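Local coordinates for transferrin (Manduca sexta, PDB 6WB6), which transports iron in the insect, binding one ferric ion per molecule together with a carbonate anion, at residues S459-Y464 against V541-S546; S529-L534 against S550-N555. All blocks are in the same frame, centred on the assembly; numbering follows the deposited sequence.

Interaction 1 of 2, residues S459-Y464 against V541-S546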
loop_
_atom_site.group_PDB
_atom_site.type_symbol
_atom_site.label_atom_id
_atom_site.label_comp_id
_atom_site.label_asym_id
_atom_site.label_seq_id
_atom_site.Cartn_x
_atom_site.Cartn_y
_atom_site.Cartn_z
ATOM N N SER A 459 -9.949 7.111 40.188
ATOM C CA SER A 459 -9.481 6.869 38.831
ATOM C C SER A 459 -8.739 8.072 38.275
ATOM O O SER A 459 -9.009 9.220 38.628
ATOM C CB SER A 459 -10.626 6.514 37.889
ATOM O OG SER A 459 -11.662 7.467 37.999
ATOM N N CYS A 460 -7.808 7.777 37.381
ATOM C CA CYS A 460 -7.042 8.765 36.642
ATOM C C CYS A 460 -7.428 8.606 35.188
ATOM O O CYS A 460 -7.641 7.483 34.727
ATOM C CB CYS A 460 -5.531 8.552 36.812
ATOM S SG CYS A 460 -4.950 8.481 38.503
ATOM N N HIS A 461 -7.536 9.715 34.466
ATOM C CA HIS A 461 -7.982 9.660 33.084
ATOM C C HIS A 461 -7.096 10.531 32.213
ATOM O O HIS A 461 -6.563 11.540 32.666
ATOM C CB HIS A 461 -9.432 10.158 32.900
ATOM C CG HIS A 461 -10.473 9.365 33.625
ATOM N ND1 HIS A 461 -11.540 8.784 32.975
ATOM C CD2 HIS A 461 -10.660 9.124 34.945
ATOM C CE1 HIS A 461 -12.325 8.194 33.859
ATOM N NE2 HIS A 461 -11.815 8.385 35.062
ATOM N N SER A 462 -6.968 10.137 30.950
ATOM C CA SER A 462 -6.678 11.104 29.917
ATOM C C SER A 462 -7.772 12.168 29.896
ATOM O O SER A 462 -8.825 12.036 30.528
ATOM C CB SER A 462 -6.605 10.445 28.549
ATOM O OG SER A 462 -5.462 9.655 28.447
ATOM N N SER A 463 -7.528 13.212 29.111
ATOM C CA SER A 463 -8.392 14.377 29.113
ATOM C C SER A 463 -9.813 14.027 28.679
ATOM O O SER A 463 -10.031 13.241 27.757
ATOM C CB SER A 463 -7.819 15.450 28.185
ATOM O OG SER A 463 -8.781 16.469 27.970
ATOM N N TYR A 464 -10.780 14.640 29.350
ATOM C CA TYR A 464 -12.194 14.527 29.021
ATOM C C TYR A 464 -12.470 14.611 27.520
ATOM O O TYR A 464 -13.483 14.094 27.036
ATOM C CB TYR A 464 -12.972 15.626 29.757
ATOM C CG TYR A 464 -14.453 15.668 29.451
ATOM C CD1 TYR A 464 -14.930 16.383 28.372
ATOM C CD2 TYR A 464 -15.373 15.010 30.255
ATOM C CE1 TYR A 464 -16.290 16.442 28.091
ATOM C CE2 TYR A 464 -16.738 15.050 29.967
ATOM C CZ TYR A 464 -17.178 15.774 28.889
ATOM O OH TYR A 464 -18.514 15.840 28.595
ATOM N N VAL A 541 -6.515 3.300 38.999
ATOM C CA VAL A 541 -6.568 2.816 37.625
ATOM C C VAL A 541 -6.498 4.038 36.719
ATOM O O VAL A 541 -7.091 5.077 37.021
ATOM C CB VAL A 541 -7.848 1.979 37.387
ATOM C CG1 VAL A 541 -9.097 2.832 37.647
ATOM C CG2 VAL A 541 -7.886 1.393 35.975
ATOM N N ALA A 542 -5.761 3.924 35.615
ATOM C CA ALA A 542 -5.637 5.029 34.667
ATOM C C ALA A 542 -6.251 4.630 33.334
ATOM O O ALA A 542 -5.760 3.709 32.683
ATOM C CB ALA A 542 -4.176 5.437 34.470
ATOM N N PHE A 543 -7.317 5.329 32.927
ATOM C CA PHE A 543 -7.922 5.147 31.602
ATOM C C PHE A 543 -7.199 6.073 30.632
ATOM O O PHE A 543 -7.454 7.285 30.580
ATOM C CB PHE A 543 -9.418 5.425 31.612
ATOM C CG PHE A 543 -10.162 4.617 32.618
ATOM C CD1 PHE A 543 -10.652 3.359 32.291
ATOM C CD2 PHE A 543 -10.349 5.096 33.908
ATOM C CE1 PHE A 543 -11.322 2.597 33.233
ATOM C CE2 PHE A 543 -11.010 4.330 34.857
ATOM C CZ PHE A 543 -11.499 3.086 34.516
ATOM N N VAL A 544 -6.301 5.487 29.857
ATOM C CA VAL A 544 -5.461 6.207 28.919
ATOM C C VAL A 544 -5.568 5.485 27.588
ATOM O O VAL A 544 -6.229 4.460 27.478
ATOM C CB VAL A 544 -4.012 6.280 29.419
ATOM C CG1 VAL A 544 -3.967 7.120 30.699
ATOM C CG2 VAL A 544 -3.462 4.870 29.683
ATOM N N SER A 545 -4.949 6.051 26.567
ATOM C CA SER A 545 -4.841 5.368 25.297
ATOM C C SER A 545 -3.642 4.449 25.335
ATOM O O SER A 545 -2.648 4.739 25.996
ATOM C CB SER A 545 -4.660 6.341 24.136
ATOM O OG SER A 545 -4.151 5.624 23.004
ATOM N N SER A 546 -3.714 3.369 24.557
ATOM C CA SER A 546 -2.537 2.521 24.379
ATOM C C SER A 546 -1.366 3.303 23.788
ATOM O O SER A 546 -0.203 2.998 24.078
ATOM C CB SER A 546 -2.886 1.332 23.493
ATOM O OG SER A 546 -3.299 1.770 22.228
HETATM O O HOH W 1 -4.256 8.784 26.482
#
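His461 and Phe543 project from neighbouring strands on the same face of the sheet and lie side by side, pointing the same way. Their rings are turned 39° against each other, neither stacked nor edge-on. Phe543 CD2 sits over one face of the imidazole, toward the rim, 3.7 Å from His461 CE1. In both residues CG lies anti to the carbonyl carbon (chi1 -62° in His461, -55° in Phe543), which sets each CG beside its own backbone N. The imidazole is gripped at both nitrogens: NE2 pairs with Ser459 OG, which meets the ring in its plane and also bonds Ser500 OG, while ND1 bonds Gly469 O. A histidine suits this buried place because it offers a flat face to Phe543 and polar corners to its other partners. Ser459 CB touches the edge of the phenyl ring, 3.8 Å from Phe543 CE2.

Beneath the rings, the strands run parallel in the mixed sheet of a transferrin-family lobe, where strand 458-461 lies between 499-501 and 542-545. Three backbone bonds join them: Cys460 N to Val541 O (2.8 Å), Phe543 N to Cys460 O, and Ser462 N to Phe543 O (2.9 Å). On the other face small residues meet, Cys460 CB lying 4.1 Å from Ala542 CB, and Cys460 SG forms a disulfide with Cys533. Where the strands part, Ser462 OG rests 3.5 Å from Val544 CA, and a water that accepts from Ser545 N (2.8 Å) also lies very close to this hydroxyl, a spacing too short to take at face value.

Interaction 2 of 2, residues S529-L534 against S550-N555; sequences SAWKCL and SHFDAN
The indole of Trp531 carries His551 on one of its faces in an offset stack, with the imidazole and the six-membered ring 3.8 Å apart at their centroids and inclined by 24°. His551 ND1 comes closest, 3.2 Å from Trp531 CE2, while His551 CB lies over the five-membered ring, 3.5 Å from its centroid. The opposite face of the indole is met by Ser529 CB, toward the rim; the hydroxyl of that same N-cap serine accepts from Lys532 N at the start of helix 530-535.

Deeper in, the packing turns largely apolar. Trp531 CB sits over one face of the Phe552 ring, 4.0 Å from its centroid, and Leu534 CD2 reaches Phe552 CE2 at 3.8 Å, these two side chains crossing at about a right angle. CG of Phe552 is anti to the carbonyl carbon (chi1 -67°), and the end of the ring comes nearer to the helix than its base does. Phe552 and Leu534 also touch Val441 of the sheet beneath, so bulky hydrocarbon suits this buried side, where the loop between strands 542-545 and 557-560 closes against the helix.

His551, by contrast, is exposed to solvent, and Trp531 is partly so. An imidazole probably suits the place because one face can stack while its ring edge can still meet solvent. The fit of loop to helix thus rests on shape and on stacked ring faces, with no directional bond between the two segments to fix it.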
loop_
_atom_site.group_PDB
_atom_site.type_symbol
_atom_site.label_atom_id
_atom_site.label_comp_id
_atom_site.label_asym_id
_atom_site.label_seq_id
_atom_site.Cartn_x
_atom_site.Cartn_y
_atom_site.Cartn_z
ATOM N N SER A 529 -1.645 14.544 34.948
ATOM C CA SER A 529 -1.325 13.497 33.990
ATOM C C SER A 529 -1.707 12.159 34.592
ATOM O O SER A 529 -1.584 11.952 35.803
ATOM C CB SER A 529 0.161 13.503 33.624
ATOM O OG SER A 529 0.935 12.846 34.616
ATOM N N ALA A 530 -2.204 11.260 33.744
ATOM C CA ALA A 530 -2.700 9.983 34.238
ATOM C C ALA A 530 -1.567 9.137 34.810
ATOM O O ALA A 530 -1.760 8.414 35.796
ATOM C CB ALA A 530 -3.427 9.241 33.107
ATOM N N TRP A 531 -0.375 9.237 34.221
ATOM C CA TRP A 531 0.752 8.457 34.715
ATOM C C TRP A 531 1.269 9.006 36.046
ATOM O O TRP A 531 1.639 8.226 36.926
ATOM C CB TRP A 531 1.876 8.386 33.668
ATOM C CG TRP A 531 2.056 9.616 32.799
ATOM C CD1 TRP A 531 2.950 10.630 32.980
ATOM C CD2 TRP A 531 1.322 9.938 31.608
ATOM N NE1 TRP A 531 2.818 11.566 31.977
ATOM C CE2 TRP A 531 1.829 11.161 31.121
ATOM C CE3 TRP A 531 0.286 9.311 30.911
ATOM C CZ2 TRP A 531 1.326 11.772 29.974
ATOM C CZ3 TRP A 531 -0.204 9.910 29.773
ATOM C CH2 TRP A 531 0.316 11.132 29.315
ATOM N N LYS A 532 1.275 10.337 36.238
ATOM C CA LYS A 532 1.631 10.861 37.561
ATOM C C LYS A 532 0.544 10.554 38.572
ATOM O O LYS A 532 0.830 10.244 39.734
ATOM C CB LYS A 532 1.863 12.370 37.517
ATOM C CG LYS A 532 2.940 12.864 38.474
ATOM C CD LYS A 532 4.312 12.345 38.061
ATOM C CE LYS A 532 5.412 12.873 38.967
ATOM N NZ LYS A 532 6.690 12.145 38.729
ATOM N N CYS A 533 -0.715 10.644 38.136
ATOM C CA CYS A 533 -1.842 10.396 39.019
ATOM C C CYS A 533 -1.854 8.940 39.474
ATOM O O CYS A 533 -2.107 8.653 40.651
ATOM C CB CYS A 533 -3.121 10.810 38.283
ATOM S SG CYS A 533 -4.695 10.429 39.046
ATOM N N LEU A 534 -1.518 8.009 38.579
ATOM C CA LEU A 534 -1.444 6.608 38.986
ATOM C C LEU A 534 -0.256 6.372 39.905
ATOM O O LEU A 534 -0.410 5.823 41.001
ATOM C CB LEU A 534 -1.360 5.685 37.766
ATOM C CG LEU A 534 -1.803 4.237 38.040
ATOM C CD1 LEU A 534 -3.302 4.156 38.447
ATOM C CD2 LEU A 534 -1.557 3.355 36.841
ATOM N N SER A 550 3.947 4.454 26.877
ATOM C CA SER A 550 5.371 4.711 27.117
ATOM C C SER A 550 5.606 5.479 28.406
ATOM O O SER A 550 6.705 5.421 28.973
ATOM C CB SER A 550 5.970 5.500 25.957
ATOM O OG SER A 550 5.359 6.769 25.851
ATOM N N HIS A 551 4.615 6.233 28.861
ATOM C CA HIS A 551 4.701 6.934 30.128
ATOM C C HIS A 551 4.534 6.015 31.339
ATOM O O HIS A 551 4.442 6.537 32.452
ATOM C CB HIS A 551 3.644 8.049 30.190
ATOM C CG HIS A 551 3.768 9.065 29.099
ATOM N ND1 HIS A 551 4.324 10.310 29.303
ATOM C CD2 HIS A 551 3.414 9.019 27.792
ATOM C CE1 HIS A 551 4.299 10.990 28.170
ATOM N NE2 HIS A 551 3.752 10.231 27.237
ATOM N N PHE A 552 4.471 4.690 31.155
ATOM C CA PHE A 552 4.263 3.749 32.253
ATOM C C PHE A 552 5.347 2.689 32.237
ATOM O O PHE A 552 5.528 2.003 31.227
ATOM C CB PHE A 552 2.915 3.025 32.177
ATOM C CG PHE A 552 1.743 3.907 32.376
ATOM C CD1 PHE A 552 1.148 4.524 31.297
ATOM C CD2 PHE A 552 1.236 4.129 33.640
ATOM C CE1 PHE A 552 0.052 5.360 31.470
ATOM C CE2 PHE A 552 0.145 4.944 33.827
ATOM C CZ PHE A 552 -0.459 5.564 32.737
ATOM N N ASP A 553 6.002 2.507 33.377
ATOM C CA ASP A 553 7.089 1.537 33.506
ATOM C C ASP A 553 6.562 0.105 33.385
ATOM O O ASP A 553 5.747 -0.345 34.195
ATOM C CB ASP A 553 7.796 1.763 34.843
ATOM C CG ASP A 553 9.019 0.888 35.021
ATOM O OD1 ASP A 553 8.866 -0.344 35.083
ATOM O OD2 ASP A 553 10.139 1.437 35.105
ATOM N N ALA A 554 7.035 -0.615 32.369
ATOM C CA ALA A 554 6.523 -1.955 32.090
ATOM C C ALA A 554 6.712 -2.918 33.263
ATOM O O ALA A 554 5.910 -3.845 33.445
ATOM C CB ALA A 554 7.214 -2.513 30.848
ATOM N N ASN A 555 7.765 -2.730 34.054
ATOM C CA ASN A 555 8.006 -3.600 35.194
ATOM C C ASN A 555 7.069 -3.322 36.364
ATOM O O ASN A 555 6.900 -4.198 37.213
ATOM C CB ASN A 555 9.462 -3.470 35.661
ATOM C CG ASN A 555 10.446 -3.809 34.576
ATOM O OD1 ASN A 555 10.200 -4.687 33.746
ATOM N ND2 ASN A 555 11.557 -3.097 34.553
#

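Interaction 1 lies within the sheet; interaction 2 lies where helix and loop cover it, buried on the inner side and reaching solvent at His551. Their centres are about 10 Å apart. The disulfide between Cys460 and Cys533 ties strand 458-461 directly to helix 530-535. Strand 542-545 serves both: it is one partner of interaction 1, and its Ala542 and Val544 receive Ala530 of the helix, Ala542 also receiving Leu534. Along the chain the helix precedes this strand and the loop 550-555 follows it, so the contacts interlock. Regular backbone hydrogen bonds fix the parallel strands, whereas helix and loop meet mainly through side chains, hydrocarbon and phenyl inside, an indole-imidazole stack toward solvent.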